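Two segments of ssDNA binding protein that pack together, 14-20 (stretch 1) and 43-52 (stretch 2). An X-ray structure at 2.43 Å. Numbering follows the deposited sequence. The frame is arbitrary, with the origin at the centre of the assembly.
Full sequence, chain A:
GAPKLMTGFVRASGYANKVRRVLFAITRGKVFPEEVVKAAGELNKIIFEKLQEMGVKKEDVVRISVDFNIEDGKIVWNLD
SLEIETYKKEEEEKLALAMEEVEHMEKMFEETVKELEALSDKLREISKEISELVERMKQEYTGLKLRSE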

# COMPACT_ATOMS: atom_id res chain seq x y z
N GLY A 14 22.79 16.66 -22.81
CA GLY A 14 21.63 15.85 -22.50
C GLY A 14 20.62 15.72 -23.62
O GLY A 14 19.42 15.64 -23.37
N TYR A 15 21.09 15.69 -24.86
CA TYR A 15 20.17 15.57 -25.99
C TYR A 15 19.56 14.17 -26.00
O TYR A 15 18.37 13.99 -26.24
CB TYR A 15 20.88 15.86 -27.33
CG TYR A 15 21.64 14.66 -27.87
CD1 TYR A 15 21.02 13.73 -28.67
CD2 TYR A 15 22.98 14.45 -27.53
CE1 TYR A 15 21.71 12.62 -29.14
CE2 TYR A 15 23.67 13.36 -28.00
CZ TYR A 15 23.02 12.44 -28.81
OH TYR A 15 23.70 11.34 -29.28
N ALA A 16 20.38 13.17 -25.74
CA ALA A 16 19.96 11.79 -25.94
C ALA A 16 18.83 11.40 -24.97
O ALA A 16 17.83 10.81 -25.37
CB ALA A 16 21.15 10.85 -25.83
N ASN A 17 18.97 11.77 -23.70
CA ASN A 17 17.88 11.57 -22.74
C ASN A 17 16.61 12.30 -23.16
O ASN A 17 15.50 11.79 -23.00
CB ASN A 17 18.29 11.99 -21.33
CG ASN A 17 19.21 10.99 -20.65
OD1 ASN A 17 19.14 9.79 -20.92
ND2 ASN A 17 20.07 11.48 -19.77
N LYS A 18 16.76 13.51 -23.69
CA LYS A 18 15.60 14.31 -24.05
C LYS A 18 14.85 13.68 -25.21
O LYS A 18 13.62 13.65 -25.24
CB LYS A 18 16.00 15.75 -24.39
CG LYS A 18 14.81 16.65 -24.65
CD LYS A 18 13.93 16.77 -23.41
CE LYS A 18 12.88 17.87 -23.56
NZ LYS A 18 13.50 19.21 -23.74
N VAL A 19 15.60 13.18 -26.18
CA VAL A 19 15.01 12.50 -27.31
C VAL A 19 14.15 11.34 -26.80
O VAL A 19 12.98 11.22 -27.15
CB VAL A 19 16.09 11.99 -28.29
CG1 VAL A 19 15.52 10.98 -29.27
CG2 VAL A 19 16.72 13.15 -29.02
N ARG A 20 14.74 10.50 -25.96
CA ARG A 20 14.06 9.32 -25.46
C ARG A 20 12.80 9.69 -24.68
O ARG A 20 11.76 9.06 -24.81
CB ARG A 20 14.99 8.48 -24.60
CG ARG A 20 14.51 7.03 -24.42
CD ARG A 20 15.42 6.26 -23.46
NE ARG A 20 15.27 6.76 -22.09
CZ ARG A 20 15.92 6.27 -21.04
NH1 ARG A 20 16.78 5.27 -21.20
NH2 ARG A 20 15.72 6.78 -19.83
N LEU A 43 18.58 6.50 -33.16
CA LEU A 43 18.59 7.90 -33.53
C LEU A 43 19.71 8.66 -32.82
O LEU A 43 20.46 9.42 -33.44
CB LEU A 43 17.23 8.54 -33.24
CG LEU A 43 17.14 10.02 -33.63
CD1 LEU A 43 17.65 10.28 -35.04
CD2 LEU A 43 15.77 10.64 -33.39
N ASN A 44 19.83 8.45 -31.52
CA ASN A 44 20.84 9.13 -30.72
C ASN A 44 22.25 8.77 -31.16
O ASN A 44 23.18 9.57 -31.02
CB ASN A 44 20.64 8.85 -29.22
CG ASN A 44 19.42 9.56 -28.65
OD1 ASN A 44 19.01 10.59 -29.17
ND2 ASN A 44 18.82 9.00 -27.58
N LYS A 45 22.40 7.56 -31.69
CA LYS A 45 23.68 7.13 -32.24
C LYS A 45 24.02 8.02 -33.44
O LYS A 45 25.11 8.55 -33.55
CB LYS A 45 23.59 5.67 -32.67
CG LYS A 45 24.24 4.68 -31.70
CD LYS A 45 25.69 4.41 -32.08
CE LYS A 45 25.80 3.73 -33.44
NZ LYS A 45 27.21 3.44 -33.83
N ILE A 46 23.05 8.18 -34.33
CA ILE A 46 23.19 8.98 -35.53
C ILE A 46 23.40 10.45 -35.16
O ILE A 46 24.32 11.10 -35.67
CB ILE A 46 21.94 8.84 -36.42
CG1 ILE A 46 21.86 7.42 -36.98
CG2 ILE A 46 21.95 9.88 -37.52
CD1 ILE A 46 20.55 7.11 -37.69
N ILE A 47 22.56 10.96 -34.27
CA ILE A 47 22.66 12.35 -33.86
C ILE A 47 24.05 12.66 -33.32
O ILE A 47 24.66 13.66 -33.69
CB ILE A 47 21.59 12.67 -32.79
CG1 ILE A 47 20.20 12.63 -33.42
CG2 ILE A 47 21.85 14.02 -32.16
CD1 ILE A 47 19.09 12.84 -32.42
N PHE A 48 24.56 11.77 -32.48
CA PHE A 48 25.85 12.00 -31.85
C PHE A 48 26.99 12.04 -32.86
O PHE A 48 27.96 12.76 -32.66
CB PHE A 48 26.14 10.92 -30.81
CG PHE A 48 27.45 11.11 -30.11
CD1 PHE A 48 27.52 11.88 -28.96
CD2 PHE A 48 28.61 10.52 -30.59
CE1 PHE A 48 28.72 12.06 -28.30
CE2 PHE A 48 29.82 10.70 -29.94
CZ PHE A 48 29.87 11.46 -28.79
N GLU A 49 26.87 11.25 -33.92
CA GLU A 49 27.85 11.29 -34.99
C GLU A 49 27.83 12.66 -35.65
O GLU A 49 28.87 13.28 -35.84
CB GLU A 49 27.58 10.19 -36.02
CG GLU A 49 27.77 8.78 -35.49
CD GLU A 49 27.33 7.71 -36.48
OE1 GLU A 49 26.47 8.01 -37.34
OE2 GLU A 49 27.84 6.58 -36.39
N LYS A 50 26.64 13.14 -35.97
CA LYS A 50 26.46 14.45 -36.58
C LYS A 50 26.92 15.58 -35.67
O LYS A 50 27.58 16.51 -36.12
CB LYS A 50 25.01 14.65 -37.02
CG LYS A 50 24.51 13.54 -37.93
CD LYS A 50 23.45 14.04 -38.90
CE LYS A 50 23.34 13.09 -40.09
NZ LYS A 50 22.49 13.64 -41.17
N LEU A 51 26.60 15.50 -34.38
CA LEU A 51 27.07 16.50 -33.43
C LEU A 51 28.59 16.55 -33.39
O LEU A 51 29.18 17.62 -33.23
CB LEU A 51 26.53 16.26 -32.01
CG LEU A 51 25.01 16.29 -31.84
CD1 LEU A 51 24.57 16.05 -30.39
CD2 LEU A 51 24.37 17.52 -32.45
N GLN A 52 29.23 15.39 -33.52
CA GLN A 52 30.68 15.31 -33.59
C GLN A 52 31.19 16.02 -34.84
O GLN A 52 32.09 16.85 -34.77
CB GLN A 52 31.15 13.85 -33.62
CG GLN A 52 31.48 13.25 -32.26
CD GLN A 52 32.22 11.93 -32.39
OE1 GLN A 52 32.35 11.37 -33.48
NE2 GLN A 52 32.71 11.42 -31.26

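Stretch 1 opens a helix at its N terminus and runs roughly antiparallel to the helix of stretch 2, the two N-to-C directions differing by 146° and the axes coming no closer than 10.0 Å. The contact is compact, burying 341 Å² over both sides, and one aromatic residue supplies the largest share. Gly14, at the N-cap position, touches nothing in stretch 2; its carbonyl accepts a weak hydrogen bond from the backbone N of Lys18. Tyr15 follows in the first turn, its CA-to-CB bond directed toward stretch 2. With chi1 at 82° (p) and chi2 at 88°, its ring enters a pocket formed by Asn44, Ile47, Phe48 and Leu51, a knob in a hole made by residues spaced three and four apart, one turn of helix after another. Leu51 covers one face of the ring: its CD1 lies 3.9 Å from the centroid of the Tyr15 ring, 24° off the normal, in a CH-pi contact. Ile47 packs close as well, with CG2 3.3 Å from Tyr15 CE1. A tyrosine suits this buried site because its long ring offers carbon to the aliphatic side chains and carries a polar group to the backbone beyond them. There Tyr15 OH donates a short hydrogen bond, 2.5 Å, to Asn44 O. That same carbonyl, Asn44 O, accepts the helical hydrogen bond from Phe48 N, 3.0 Å away, so the hydroxyl joins an intact helix rather than breaking it. Phe48 adds its CB, 2.9 Å from Tyr15 OH, a tight approach.

The backbones come nearest at Ala16, where Ala16 CA lies 5.5 Å from Asn44 CA. Its small side chain points sideways and leaves CB 3.5 Å from Asn44 ND2, while Ala16 O accepts a weak hydrogen bond from Asn44 ND2 at 3.0 Å, with an N-H...O angle of 130°. Asn44 thus makes both hydrogen bonds of the contact, its main-chain carbonyl taking the tyrosine hydroxyl and its side-chain amide reaching Ala16 O; chi1 at -72° (m) goes with this reach. Asn17 points away, and the end of Lys18 leads away to a partner elsewhere in the structure.

Val19, one turn after Tyr15, again points toward stretch 2. Its CB lies 3.4 Å from Asn44 OD1, and its methyls make looser apolar contacts, CG1 4.1 Å from Leu43 CD2 and CG2 4.2 Å from Ile47 CD1. A branched, wholly apolar side chain fits this buried position beside leucine and isoleucine. Arg20 turns its end away.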